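PDB 2Q01: uronate isomerase from Caulobacter crescentus, which catalyses the interconversion of D-glucuronate and D-fructuronate, and of D-galacturonate and D-tagaturonate, in pentose and glucuronate metabolism. Local coordinates for residues B[77-80]-B[81-84]; B[95-98]-B[99-103]; B[447-451]-B[452-456]; B[10-13]-B[14-17]; B[260-263]-B[264-268]. All coordinates share one frame; numbering follows the deposited sequence.

Contact 1: B[77-80]-B[81-84]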
loop_
_atom_site.group_PDB
_atom_site.type_symbol
_atom_site.label_atom_id
_atom_site.label_comp_id
_atom_site.label_asym_id
_atom_site.label_seq_id
_atom_site.Cartn_x
_atom_site.Cartn_y
_atom_site.Cartn_z
ATOM N N GLY B 77 -12.081 26.741 3.140
ATOM C CA GLY B 77 -12.637 28.021 2.699
ATOM C C GLY B 77 -12.041 29.263 3.337
ATOM O O GLY B 77 -12.485 30.380 3.058
ATOM N N VAL B 78 -11.039 29.075 4.191
ATOM C CA VAL B 78 -10.395 30.191 4.884
ATOM C C VAL B 78 -9.295 30.784 3.997
ATOM O O VAL B 78 -8.521 30.042 3.393
ATOM C CB VAL B 78 -9.813 29.747 6.261
ATOM C CG1 VAL B 78 -9.256 30.932 7.036
ATOM C CG2 VAL B 78 -10.870 29.034 7.093
ATOM N N SER B 79 -9.251 32.112 3.894
ATOM C CA SER B 79 -8.185 32.791 3.164
ATOM C C SER B 79 -6.929 32.881 4.027
ATOM O O SER B 79 -7.016 32.910 5.254
ATOM C CB SER B 79 -8.630 34.185 2.713
ATOM O OG SER B 79 -8.935 35.020 3.817
ATOM N N LEU B 80 -5.766 32.919 3.380
ATOM C CA LEU B 80 -4.484 32.998 4.083
ATOM C C LEU B 80 -4.217 34.384 4.670
ATOM O O LEU B 80 -3.403 34.527 5.589
ATOM C CB LEU B 80 -3.322 32.587 3.171
ATOM C CG LEU B 80 -3.293 31.177 2.580
ATOM C CD1 LEU B 80 -3.783 31.225 1.155
ATOM C CD2 LEU B 80 -1.896 30.599 2.630
ATOM N N ASP B 81 -4.894 35.394 4.123
ATOM C CA ASP B 81 -4.829 36.763 4.639
ATOM C C ASP B 81 -5.510 36.850 6.001
ATOM O O ASP B 81 -5.057 37.590 6.880
ATOM C CB ASP B 81 -5.477 37.752 3.662
ATOM C CG ASP B 81 -4.748 37.825 2.328
ATOM O OD1 ASP B 81 -5.421 37.728 1.281
ATOM O OD2 ASP B 81 -3.506 37.977 2.323
ATOM N N ALA B 82 -6.583 36.072 6.164
ATOM C CA ALA B 82 -7.322 35.981 7.426
ATOM C C ALA B 82 -6.481 35.397 8.560
ATOM O O ALA B 82 -6.736 35.688 9.726
ATOM C CB ALA B 82 -8.603 35.171 7.241
ATOM N N LEU B 83 -5.474 34.598 8.206
ATOM C CA LEU B 83 -4.597 33.934 9.174
ATOM C C LEU B 83 -3.199 34.555 9.254
ATOM O O LEU B 83 -2.288 33.951 9.832
ATOM C CB LEU B 83 -4.481 32.439 8.850
ATOM C CG LEU B 83 -5.775 31.625 8.817
ATOM C CD1 LEU B 83 -5.544 30.321 8.080
ATOM C CD2 LEU B 83 -6.330 31.378 10.226
ATOM N N LYS B 84 -3.049 35.752 8.678
ATOM C CA LYS B 84 -1.783 36.516 8.648
ATOM C C LYS B 84 -0.584 35.782 8.034
ATOM O O LYS B 84 0.559 35.972 8.470
ATOM C CB LYS B 84 -1.420 37.065 10.041
ATOM C CG LYS B 84 -1.637 38.560 10.212
ATOM C CD LYS B 84 -0.821 39.110 11.371
ATOM C CE LYS B 84 -0.311 40.510 11.059
ATOM N NZ LYS B 84 0.661 40.997 12.068
#
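Where Ser79 and Leu80 meet Ala82 and Leu83, the flat groups that meet are peptide units; no ring takes part, and they join through their C=O and N-H groups. Ala82 N lies 3.3 Å from Ser79 O in a weak hydrogen bond, bent to 127° at the hydrogen. Leu83 N reaches Leu80 O over the same 3.3 Å, again weakly. A further weak bond links Ala82 N to Ser79 OG at 3.5 Å; OG is brought there by a chi1 of 62°, which sets it between the backbone N and the carbonyl carbon, but Ser79 has a second conformer, so this bond is doubtful. Immediately after, a type I beta turn runs from Asp81 to Lys84, closed by the bond from Lys84 N to Asp81 O.

On the buried side, Val78 CG1 touches Leu83 CD1 at 3.9 Å, the two side chains crossing at about a right angle, while Ala82 CB lies 4.3 Å from the same methyl. Were Leu83 replaced by alanine, Val78 CG1 would probably lose its closest partner in the loop and a gap would open between it and the neighbouring helices. Asp81 O is also bound by Thr94 OG1 farther along the loop. Val78 and Leu83 both pack on Leu73 of helix 67-74 and on Val102 of helix 96-105, so this loop packs against both helices.

Contact 2: B[95-98]-B[99-103]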
loop_
_atom_site.group_PDB
_atom_site.type_symbol
_atom_site.label_atom_id
_atom_site.label_comp_id
_atom_site.label_asym_id
_atom_site.label_seq_id
_atom_site.Cartn_x
_atom_site.Cartn_y
_atom_site.Cartn_z
ATOM N N ASP B 95 -5.502 41.655 12.059
ATOM C CA ASP B 95 -5.167 41.625 13.482
ATOM C C ASP B 95 -4.759 40.203 13.898
ATOM O O ASP B 95 -5.509 39.255 13.639
ATOM C CB ASP B 95 -6.393 42.088 14.285
ATOM C CG ASP B 95 -6.060 42.490 15.715
ATOM O OD1 ASP B 95 -6.933 42.316 16.592
ATOM O OD2 ASP B 95 -4.947 42.994 15.972
ATOM N N PRO B 96 -3.566 40.047 14.523
ATOM C CA PRO B 96 -3.092 38.749 15.023
ATOM C C PRO B 96 -4.087 38.040 15.940
ATOM O O PRO B 96 -4.162 36.812 15.925
ATOM C CB PRO B 96 -1.828 39.116 15.808
ATOM C CG PRO B 96 -1.333 40.330 15.148
ATOM C CD PRO B 96 -2.564 41.103 14.766
ATOM N N ARG B 97 -4.841 38.816 16.717
ATOM C CA ARG B 97 -5.877 38.283 17.593
ATOM C C ARG B 97 -7.021 37.691 16.777
ATOM O O ARG B 97 -7.532 36.619 17.108
ATOM C CB ARG B 97 -6.401 39.381 18.518
ATOM C CG ARG B 97 -7.080 38.881 19.777
ATOM C CD ARG B 97 -7.624 40.049 20.575
ATOM N NE ARG B 97 -7.506 39.819 22.011
ATOM C CZ ARG B 97 -6.488 40.239 22.758
ATOM N NH1 ARG B 97 -6.471 39.977 24.056
ATOM N NH2 ARG B 97 -5.489 40.921 22.214
ATOM N N GLU B 98 -7.407 38.387 15.709
ATOM C CA GLU B 98 -8.471 37.916 14.823
ATOM C C GLU B 98 -8.053 36.698 14.004
ATOM O O GLU B 98 -8.875 35.823 13.733
ATOM C CB GLU B 98 -8.975 39.037 13.904
ATOM C CG GLU B 98 -9.959 40.009 14.567
ATOM C CD GLU B 98 -11.242 39.343 15.074
ATOM O OE1 GLU B 98 -11.740 39.761 16.138
ATOM O OE2 GLU B 98 -11.755 38.409 14.417
ATOM N N ALA B 99 -6.781 36.652 13.611
ATOM C CA ALA B 99 -6.212 35.481 12.942
ATOM C C ALA B 99 -6.305 34.245 13.835
ATOM O O ALA B 99 -6.738 33.180 13.387
ATOM C CB ALA B 99 -4.765 35.748 12.529
ATOM N N TRP B 100 -5.920 34.416 15.102
ATOM C CA TRP B 100 -6.022 33.380 16.124
ATOM C C TRP B 100 -7.467 32.964 16.401
ATOM O O TRP B 100 -7.735 31.792 16.651
ATOM C CB TRP B 100 -5.359 33.841 17.422
ATOM C CG TRP B 100 -5.331 32.772 18.465
ATOM C CD1 TRP B 100 -6.202 32.613 19.507
ATOM C CD2 TRP B 100 -4.402 31.686 18.549
ATOM N NE1 TRP B 100 -5.868 31.498 20.237
ATOM C CE2 TRP B 100 -4.765 30.912 19.672
ATOM C CE3 TRP B 100 -3.294 31.294 17.784
ATOM C CZ2 TRP B 100 -4.060 29.768 20.050
ATOM C CZ3 TRP B 100 -2.591 30.157 18.164
ATOM C CH2 TRP B 100 -2.979 29.410 19.287
ATOM N N ARG B 101 -8.381 33.930 16.356
ATOM C CA ARG B 101 -9.811 33.685 16.542
ATOM C C ARG B 101 -10.388 32.747 15.476
ATOM O O ARG B 101 -11.222 31.896 15.790
ATOM C CB ARG B 101 -10.570 35.013 16.514
ATOM C CG ARG B 101 -11.806 35.076 17.396
ATOM C CD ARG B 101 -11.448 35.582 18.787
ATOM N NE ARG B 101 -10.816 36.900 18.748
ATOM C CZ ARG B 101 -11.471 38.053 18.842
ATOM N NH1 ARG B 101 -12.790 38.069 18.981
ATOM N NH2 ARG B 101 -10.802 39.196 18.793
ATOM N N VAL B 102 -9.944 32.916 14.226
ATOM C CA VAL B 102 -10.400 32.092 13.098
ATOM C C VAL B 102 -9.878 30.662 13.236
ATOM O O VAL B 102 -10.620 29.703 13.016
ATOM C CB VAL B 102 -9.987 32.703 11.726
ATOM C CG1 VAL B 102 -10.382 31.789 10.568
ATOM C CG2 VAL B 102 -10.626 34.067 11.535
ATOM N N PHE B 103 -8.609 30.533 13.619
ATOM C CA PHE B 103 -8.000 29.231 13.874
ATOM C C PHE B 103 -8.702 28.482 15.004
ATOM O O PHE B 103 -8.990 27.288 14.880
ATOM C CB PHE B 103 -6.514 29.380 14.203
ATOM C CG PHE B 103 -5.889 28.131 14.751
ATOM C CD1 PHE B 103 -5.720 27.008 13.945
ATOM C CD2 PHE B 103 -5.475 28.070 16.077
ATOM C CE1 PHE B 103 -5.151 25.847 14.452
ATOM C CE2 PHE B 103 -4.904 26.911 16.590
ATOM C CZ PHE B 103 -4.742 25.801 15.776
#
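Asp95 O takes the N-H of Ala99 at 2.9 Å from N to O, with an angle of 159° at the hydrogen and the donor nearly along the C=O axis. This is the first backbone bond of the alpha helix 96-105, with Asp95 in the N-cap position although its side chain makes no capping bond. The ladder continues from Trp100 N to Pro96 O and from Arg101 N to Arg97 O.

One turn apart on the outer side, Glu98 and Arg101 form a salt bridge, with OE1 of Glu98 2.9 Å from NH2 of Arg101. The oxygen lies over one face of the guanidinium, well out of its plane, so charge and not a directed N-H holds the pair; the carboxylate and guanidinium planes are 54° apart. Arg101 reaches this place by folding at chi2 (90°) and again at chi3, which curls its chain back toward the start of the helix. Glu98, near that same end, is probably also favoured by the helix dipole.

The neighbouring Arg97 turns its guanidinium steeply against that of Arg101, and its NE stays 4.6 Å from Arg101 NH2. The like charges are probably offset by acids of helix 138-149: Asp139 makes salt bridges with NE of both arginines, and Asp143 binds NH1 of Arg97. On another flank of the turn, Glu98 O accepts from Val102 N at 3.1 Å and has the methyl CG2 of Val102 at 3.3 Å.

Contact 3: B[447-451]-B[452-456]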
loop_
_atom_site.group_PDB
_atom_site.type_symbol
_atom_site.label_atom_id
_atom_site.label_comp_id
_atom_site.label_asym_id
_atom_site.label_seq_id
_atom_site.Cartn_x
_atom_site.Cartn_y
_atom_site.Cartn_z
ATOM N N HIS B 447 5.328 -12.292 21.445
ATOM C CA HIS B 447 6.530 -13.130 21.650
ATOM C C HIS B 447 7.400 -13.250 20.394
ATOM O O HIS B 447 8.013 -14.290 20.130
ATOM C CB HIS B 447 6.169 -14.515 22.223
ATOM C CG HIS B 447 5.046 -14.486 23.214
ATOM N ND1 HIS B 447 5.174 -13.941 24.474
ATOM C CD2 HIS B 447 3.767 -14.918 23.119
ATOM C CE1 HIS B 447 4.027 -14.049 25.116
ATOM N NE2 HIS B 447 3.157 -14.638 24.316
ATOM N N ARG B 448 7.434 -12.165 19.627
ATOM C CA ARG B 448 8.242 -12.065 18.419
ATOM C C ARG B 448 9.589 -11.470 18.777
ATOM O O ARG B 448 10.517 -11.467 17.966
ATOM C CB ARG B 448 7.543 -11.185 17.384
ATOM C CG ARG B 448 6.153 -11.651 17.020
ATOM C CD ARG B 448 5.824 -11.284 15.599
ATOM N NE ARG B 448 5.183 -9.988 15.467
ATOM C CZ ARG B 448 5.070 -9.332 14.320
ATOM N NH1 ARG B 448 5.574 -9.840 13.203
ATOM N NH2 ARG B 448 4.468 -8.154 14.296
ATOM N N MET B 449 9.673 -10.946 19.995
ATOM C CA MET B 449 10.928 -10.498 20.565
ATOM C C MET B 449 10.896 -10.594 22.090
ATOM O O MET B 449 9.834 -10.521 22.716
ATOM C CB MET B 449 11.283 -9.089 20.054
ATOM C CG MET B 449 11.174 -7.926 21.008
ATOM S SD MET B 449 11.604 -6.365 20.207
ATOM C CE MET B 449 12.512 -6.921 18.766
ATOM N N ASP B 450 12.070 -10.797 22.675
ATOM C CA ASP B 450 12.212 -10.855 24.115
ATOM C C ASP B 450 12.248 -9.441 24.675
ATOM O O ASP B 450 12.687 -8.515 23.995
ATOM C CB ASP B 450 13.485 -11.621 24.482
ATOM C CG ASP B 450 13.377 -13.117 24.187
ATOM O OD1 ASP B 450 12.246 -13.657 24.184
ATOM O OD2 ASP B 450 14.424 -13.764 23.970
ATOM N N LEU B 451 11.788 -9.276 25.911
ATOM C CA LEU B 451 11.769 -7.964 26.548
ATOM C C LEU B 451 13.164 -7.344 26.580
ATOM O O LEU B 451 13.333 -6.154 26.316
ATOM C CB LEU B 451 11.208 -8.067 27.969
ATOM C CG LEU B 451 10.144 -7.037 28.353
ATOM C CD1 LEU B 451 9.860 -7.089 29.846
ATOM C CD2 LEU B 451 10.572 -5.639 27.932
ATOM N N VAL B 452 14.158 -8.164 26.904
ATOM C CA VAL B 452 15.545 -7.708 26.993
ATOM C C VAL B 452 15.979 -6.996 25.702
ATOM O O VAL B 452 16.624 -5.945 25.755
ATOM C CB VAL B 452 16.492 -8.890 27.376
ATOM C CG1 VAL B 452 17.928 -8.679 26.889
ATOM C CG2 VAL B 452 16.480 -9.104 28.885
ATOM N N GLU B 453 15.584 -7.559 24.560
ATOM C CA GLU B 453 15.868 -6.983 23.244
ATOM C C GLU B 453 15.138 -5.656 23.028
ATOM O O GLU B 453 15.724 -4.704 22.513
ATOM C CB GLU B 453 15.500 -7.965 22.131
ATOM C CG GLU B 453 16.219 -9.307 22.200
ATOM C CD GLU B 453 15.687 -10.318 21.201
ATOM O OE1 GLU B 453 16.480 -11.164 20.728
ATOM O OE2 GLU B 453 14.478 -10.276 20.887
ATOM N N ALA B 454 13.872 -5.597 23.434
ATOM C CA ALA B 454 13.058 -4.381 23.306
ATOM C C ALA B 454 13.569 -3.206 24.135
ATOM O O ALA B 454 13.534 -2.059 23.680
ATOM C CB ALA B 454 11.628 -4.671 23.652
ATOM N N GLU B 455 14.037 -3.501 25.348
ATOM C CA GLU B 455 14.608 -2.494 26.239
ATOM C C GLU B 455 15.915 -1.922 25.687
ATOM O O GLU B 455 16.209 -0.742 25.886
ATOM C CB GLU B 455 14.830 -3.079 27.633
ATOM C CG GLU B 455 13.558 -3.260 28.455
ATOM C CD GLU B 455 13.801 -3.877 29.831
ATOM O OE1 GLU B 455 14.880 -4.474 30.054
ATOM O OE2 GLU B 455 12.899 -3.766 30.691
ATOM N N GLU B 456 16.692 -2.769 25.010
ATOM C CA GLU B 456 17.896 -2.341 24.295
ATOM C C GLU B 456 17.523 -1.495 23.083
ATOM O O GLU B 456 18.092 -0.428 22.877
ATOM C CB GLU B 456 18.720 -3.543 23.830
ATOM C CG GLU B 456 19.655 -4.129 24.871
ATOM C CD GLU B 456 20.548 -5.234 24.309
ATOM O OE1 GLU B 456 21.126 -5.045 23.212
ATOM O OE2 GLU B 456 20.678 -6.289 24.969
HETATM O O HOH W 1 13.227 -10.254 17.710
#
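Asp450 N donates to Glu453 OE2 over 3.0 Å (155° at the hydrogen), approaching from above the carboxylate plane. With CG anti to its own carbonyl carbon (chi1 -58°) and the chain extended beyond, Glu453 returns over the start of helix 451-469 in the manner of half a capping box; the other half is absent, as the N-cap residue Asp450 makes no side-chain capping bond. Met449 CB lies 3.5 Å from Glu453 OE2, and a water bonded to Arg448 O at 3.0 Å gives the same oxygen a weak further bond.

Met449 SD rests on Ala454 CB at 3.8 Å, an apolar pairing of the residue before the cap with the fourth residue of the helix, as in a hydrophobic staple. Leu451 CD2 lies 3.9 Å from Glu455 CG.

In the second shell, the two acids face another subunit. Asp450 OD2 and Glu453 OE1 are 4.6 Å apart, and Arg5 of the second subunit makes a salt bridge with each, which would offset their mutual repulsion; Trp116 of that subunit also donates to Glu453 OE1. Just upstream, His447 with its positive phi is the C-prime residue of a Schellman motif ending helix 425-445. The chain therefore leaves one helix and enters the next within a few residues, Met449 and Ala454 packing on Val444 of helix 425-445 and Leu451 on Tyr24 and Leu28 of helix 19-30.

Contact 4: B[10-13]-B[14-17]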
loop_
_atom_site.group_PDB
_atom_site.type_symbol
_atom_site.label_atom_id
_atom_site.label_comp_id
_atom_site.label_asym_id
_atom_site.label_seq_id
_atom_site.Cartn_x
_atom_site.Cartn_y
_atom_site.Cartn_z
ATOM N N HIS B 10 -3.795 12.547 28.251
ATOM C CA HIS B 10 -3.607 11.308 29.013
ATOM C C HIS B 10 -2.172 10.796 28.989
ATOM O O HIS B 10 -1.459 10.988 28.008
ATOM C CB HIS B 10 -4.550 10.236 28.473
ATOM C CG HIS B 10 -4.859 9.141 29.450
ATOM N ND1 HIS B 10 -4.090 8.004 29.563
ATOM C CD2 HIS B 10 -5.874 8.997 30.333
ATOM C CE1 HIS B 10 -4.610 7.211 30.483
ATOM N NE2 HIS B 10 -5.694 7.790 30.965
ATOM N N GLU B 11 -1.765 10.140 30.074
ATOM C CA GLU B 11 -0.405 9.608 30.231
ATOM C C GLU B 11 -0.120 8.459 29.277
ATOM O O GLU B 11 1.027 8.234 28.904
ATOM C CB GLU B 11 -0.183 9.085 31.652
ATOM C CG GLU B 11 -0.413 10.071 32.783
ATOM C CD GLU B 11 -0.253 9.421 34.153
ATOM O OE1 GLU B 11 -0.147 10.158 35.156
ATOM O OE2 GLU B 11 -0.230 8.170 34.228
ATOM N N ASP B 12 -1.170 7.722 28.916
ATOM C CA ASP B 12 -1.050 6.505 28.119
ATOM C C ASP B 12 -1.459 6.705 26.667
ATOM O O ASP B 12 -1.875 5.758 26.006
ATOM C CB ASP B 12 -1.899 5.389 28.731
ATOM C CG ASP B 12 -1.315 4.839 30.016
ATOM O OD1 ASP B 12 -2.112 4.384 30.861
ATOM O OD2 ASP B 12 -0.073 4.851 30.183
ATOM N N ARG B 13 -1.344 7.937 26.181
ATOM C CA ARG B 13 -1.675 8.264 24.798
ATOM C C ARG B 13 -0.761 7.525 23.818
ATOM O O ARG B 13 0.417 7.291 24.107
ATOM C CB ARG B 13 -1.599 9.777 24.572
ATOM C CG ARG B 13 -0.251 10.383 24.909
ATOM C CD ARG B 13 -0.240 11.889 24.771
ATOM N NE ARG B 13 1.059 12.453 25.135
ATOM C CZ ARG B 13 1.436 12.746 26.376
ATOM N NH1 ARG B 13 0.617 12.534 27.399
ATOM N NH2 ARG B 13 2.639 13.252 26.601
ATOM N N LEU B 14 -1.331 7.131 22.678
ATOM C CA LEU B 14 -0.611 6.445 21.584
ATOM C C LEU B 14 -0.200 4.982 21.851
ATOM O O LEU B 14 0.263 4.290 20.940
ATOM C CB LEU B 14 0.578 7.285 21.053
ATOM C CG LEU B 14 0.342 8.779 20.748
ATOM C CD1 LEU B 14 1.642 9.505 20.500
ATOM C CD2 LEU B 14 -0.600 8.981 19.593
ATOM N N PHE B 15 -0.374 4.514 23.086
ATOM C CA PHE B 15 -0.153 3.104 23.423
ATOM C C PHE B 15 -1.403 2.321 23.038
ATOM O O PHE B 15 -2.503 2.877 23.085
ATOM C CB PHE B 15 0.131 2.923 24.922
ATOM C CG PHE B 15 1.349 3.655 25.414
ATOM C CD1 PHE B 15 2.465 3.846 24.590
ATOM C CD2 PHE B 15 1.388 4.140 26.717
ATOM C CE1 PHE B 15 3.586 4.529 25.052
ATOM C CE2 PHE B 15 2.512 4.824 27.197
ATOM C CZ PHE B 15 3.612 5.022 26.364
ATOM N N PRO B 16 -1.251 1.034 22.657
ATOM C CA PRO B 16 -2.420 0.232 22.278
ATOM C C PRO B 16 -3.367 0.046 23.459
ATOM O O PRO B 16 -2.947 0.166 24.609
ATOM C CB PRO B 16 -1.808 -1.121 21.891
ATOM C CG PRO B 16 -0.375 -0.841 21.622
ATOM C CD PRO B 16 -0.007 0.247 22.567
ATOM N N SER B 17 -4.637 -0.229 23.179
ATOM C CA SER B 17 -5.629 -0.353 24.246
ATOM C C SER B 17 -5.494 -1.657 25.036
ATOM O O SER B 17 -5.788 -1.687 26.238
ATOM C CB SER B 17 -7.041 -0.211 23.696
ATOM O OG SER B 17 -7.985 -0.146 24.752
#
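Phe15 folds back over Asp12 and Arg13. Its CB lies 3.6 Å from Asp12 O, and with CG anti to its own carbonyl carbon (chi1 -60°) the ring is carried alongside the peptides before it. Beyond CG, CD2 meets Asp12 CA at 3.7 Å and Asp12 OD2 at 3.8 Å, the carboxylate oxygen lying in the ring plane at the edge; CE2 has the same OD2 at 3.9 Å. Over the centre of one face stands Arg13 O, 3.9 Å above the plane. Two turns produce this fold: a type I beta turn from His10 to Arg13 and, overlapping it, a type II turn from Asp12 to Phe15, in which Leu14 takes a positive phi of 72°.

The first turn is fixed from within, Arg13 NH1 bonding His10 O at 2.7 Å and Asp12 N bonding His10 ND1 at 3.0 Å. A serine at Phe15 would probably strip Asp12 CA and its carboxylate of their ring neighbour and uncover Arg13 O on that side. Asp12 OD1 makes a salt bridge with Arg26 of helix 19-30, Arg13 O accepts a hydrogen bond from Arg434 of helix 425-445, and the ring of His10 stacks on His447 of the third subunit.

Contact 5: B[260-263]-B[264-268]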
loop_
_atom_site.group_PDB
_atom_site.type_symbol
_atom_site.label_atom_id
_atom_site.label_comp_id
_atom_site.label_asym_id
_atom_site.label_seq_id
_atom_site.Cartn_x
_atom_site.Cartn_y
_atom_site.Cartn_z
ATOM N N ALA B 260 23.000 9.218 -11.717
ATOM C CA ALA B 260 23.690 8.929 -12.983
ATOM C C ALA B 260 25.190 8.745 -12.772
ATOM O O ALA B 260 25.731 9.168 -11.760
ATOM C CB ALA B 260 23.427 10.031 -13.997
ATOM N N ASP B 261 25.861 8.115 -13.728
ATOM C CA ASP B 261 27.304 7.941 -13.642
ATOM C C ASP B 261 27.940 8.320 -14.975
ATOM O O ASP B 261 28.405 7.463 -15.729
ATOM C CB ASP B 261 27.654 6.503 -13.231
ATOM C CG ASP B 261 29.091 6.355 -12.731
ATOM O OD1 ASP B 261 29.754 7.374 -12.424
ATOM O OD2 ASP B 261 29.557 5.201 -12.633
ATOM N N LEU B 262 27.930 9.618 -15.264
ATOM C CA LEU B 262 28.550 10.150 -16.471
ATOM C C LEU B 262 30.055 10.289 -16.274
ATOM O O LEU B 262 30.543 10.356 -15.141
ATOM C CB LEU B 262 27.951 11.515 -16.840
ATOM C CG LEU B 262 26.441 11.688 -17.037
ATOM C CD1 LEU B 262 26.079 13.170 -17.158
ATOM C CD2 LEU B 262 25.924 10.909 -18.237
ATOM N N SER B 263 30.785 10.332 -17.386
ATOM C CA SER B 263 32.203 10.668 -17.371
ATOM C C SER B 263 32.357 12.162 -17.108
ATOM O O SER B 263 31.372 12.910 -17.130
ATOM C CB SER B 263 32.868 10.274 -18.693
ATOM O OG SER B 263 32.450 11.108 -19.755
ATOM N N ASP B 264 33.587 12.595 -16.852
ATOM C CA ASP B 264 33.864 14.006 -16.577
ATOM C C ASP B 264 33.471 14.914 -17.745
ATOM O O ASP B 264 32.892 15.979 -17.532
ATOM C CB ASP B 264 35.338 14.206 -16.208
ATOM C CG ASP B 264 35.772 13.344 -15.028
ATOM O OD1 ASP B 264 36.730 12.555 -15.186
ATOM O OD2 ASP B 264 35.156 13.449 -13.943
ATOM N N VAL B 265 33.764 14.473 -18.971
ATOM C CA VAL B 265 33.447 15.249 -20.174
ATOM C C VAL B 265 31.948 15.296 -20.491
ATOM O O VAL B 265 31.458 16.314 -20.978
ATOM C CB VAL B 265 34.292 14.825 -21.419
ATOM C CG1 VAL B 265 35.753 15.209 -21.225
ATOM C CG2 VAL B 265 34.176 13.336 -21.710
ATOM N N GLU B 266 31.230 14.212 -20.192
ATOM C CA GLU B 266 29.776 14.158 -20.380
ATOM C C GLU B 266 29.049 15.057 -19.382
ATOM O O GLU B 266 28.044 15.690 -19.717
ATOM C CB GLU B 266 29.266 12.725 -20.230
ATOM C CG GLU B 266 29.625 11.798 -21.377
ATOM C CD GLU B 266 29.224 10.352 -21.123
ATOM O OE1 GLU B 266 28.913 9.653 -22.108
ATOM O OE2 GLU B 266 29.219 9.910 -19.949
ATOM N N ALA B 267 29.569 15.097 -18.158
ATOM C CA ALA B 267 29.026 15.934 -17.097
ATOM C C ALA B 267 29.252 17.411 -17.389
ATOM O O ALA B 267 28.363 18.234 -17.170
ATOM C CB ALA B 267 29.649 15.544 -15.753
ATOM N N GLU B 268 30.446 17.736 -17.886
ATOM C CA GLU B 268 30.793 19.102 -18.279
ATOM C C GLU B 268 29.952 19.576 -19.465
ATOM O O GLU B 268 29.452 20.707 -19.463
ATOM C CB GLU B 268 32.293 19.204 -18.590
ATOM C CG GLU B 268 32.768 20.612 -18.942
ATOM C CD GLU B 268 34.206 20.888 -18.527
ATOM O OE1 GLU B 268 35.002 19.927 -18.391
ATOM O OE2 GLU B 268 34.537 22.083 -18.345
HETATM O O HOH W 2 33.091 10.801 -13.734
#
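Glu266 runs its extended side chain back past Ser263, so that OE2 comes to the backbone N of Ser263 while CG and CD pass beside its hydroxyl. The N-H of Ser263 meets OE2 at 3.0 Å, almost straight at 171°, on the anti side of the carboxylate and 22° out of its plane. In return, Ser263 OG, turned by a chi1 of 71° toward the helix that follows, weakly accepts from Glu266 N at 3.4 Å and itself donates weakly to OE2. These reciprocal bonds are a capping box, with Ser263 as N-cap of helix 264-276; Ala267 N closes the first backbone turn on Ser263 O at 3.0 Å.

Leu262 lies aslant the Glu266 chain, its CB 3.7 Å from OE2 and 3.8 Å from Glu266 CB. Its CD1 extends farther, to 4.0 Å from Ala267 CA, so the residue before the cap lies against the backbone of the first turn. Val265 CG2 comes to the serine hydroxyl from another direction, 3.4 Å from OG. The Leu262 side chain also packs on Leu286 of helix 281-302, Leu262 N is held by Gln290 of that helix, and Ala267 rests on Trp228 of helix 228-244.

From the N terminus, the chain passes first through contact 4, two turns that lead into helix 19-30. Contact 1 then turns the loop after helix 67-74, and contact 2 opens helix 96-105; these two touch, Val78 CG1 meeting Val102 CG1 at 3.8 Å. Contact 5 starts helix 264-276, and contact 3 joins helices 425-445 and 451-469. All five are local and follow in series, so none nests in or crosses another. Contacts 3 and 4, about 11 Å apart at their nearest atoms, both pack on helices 19-30 and 425-445, and both reach across subunit boundaries. Contact 5 stands apart, its centre 48 Å or more from every other.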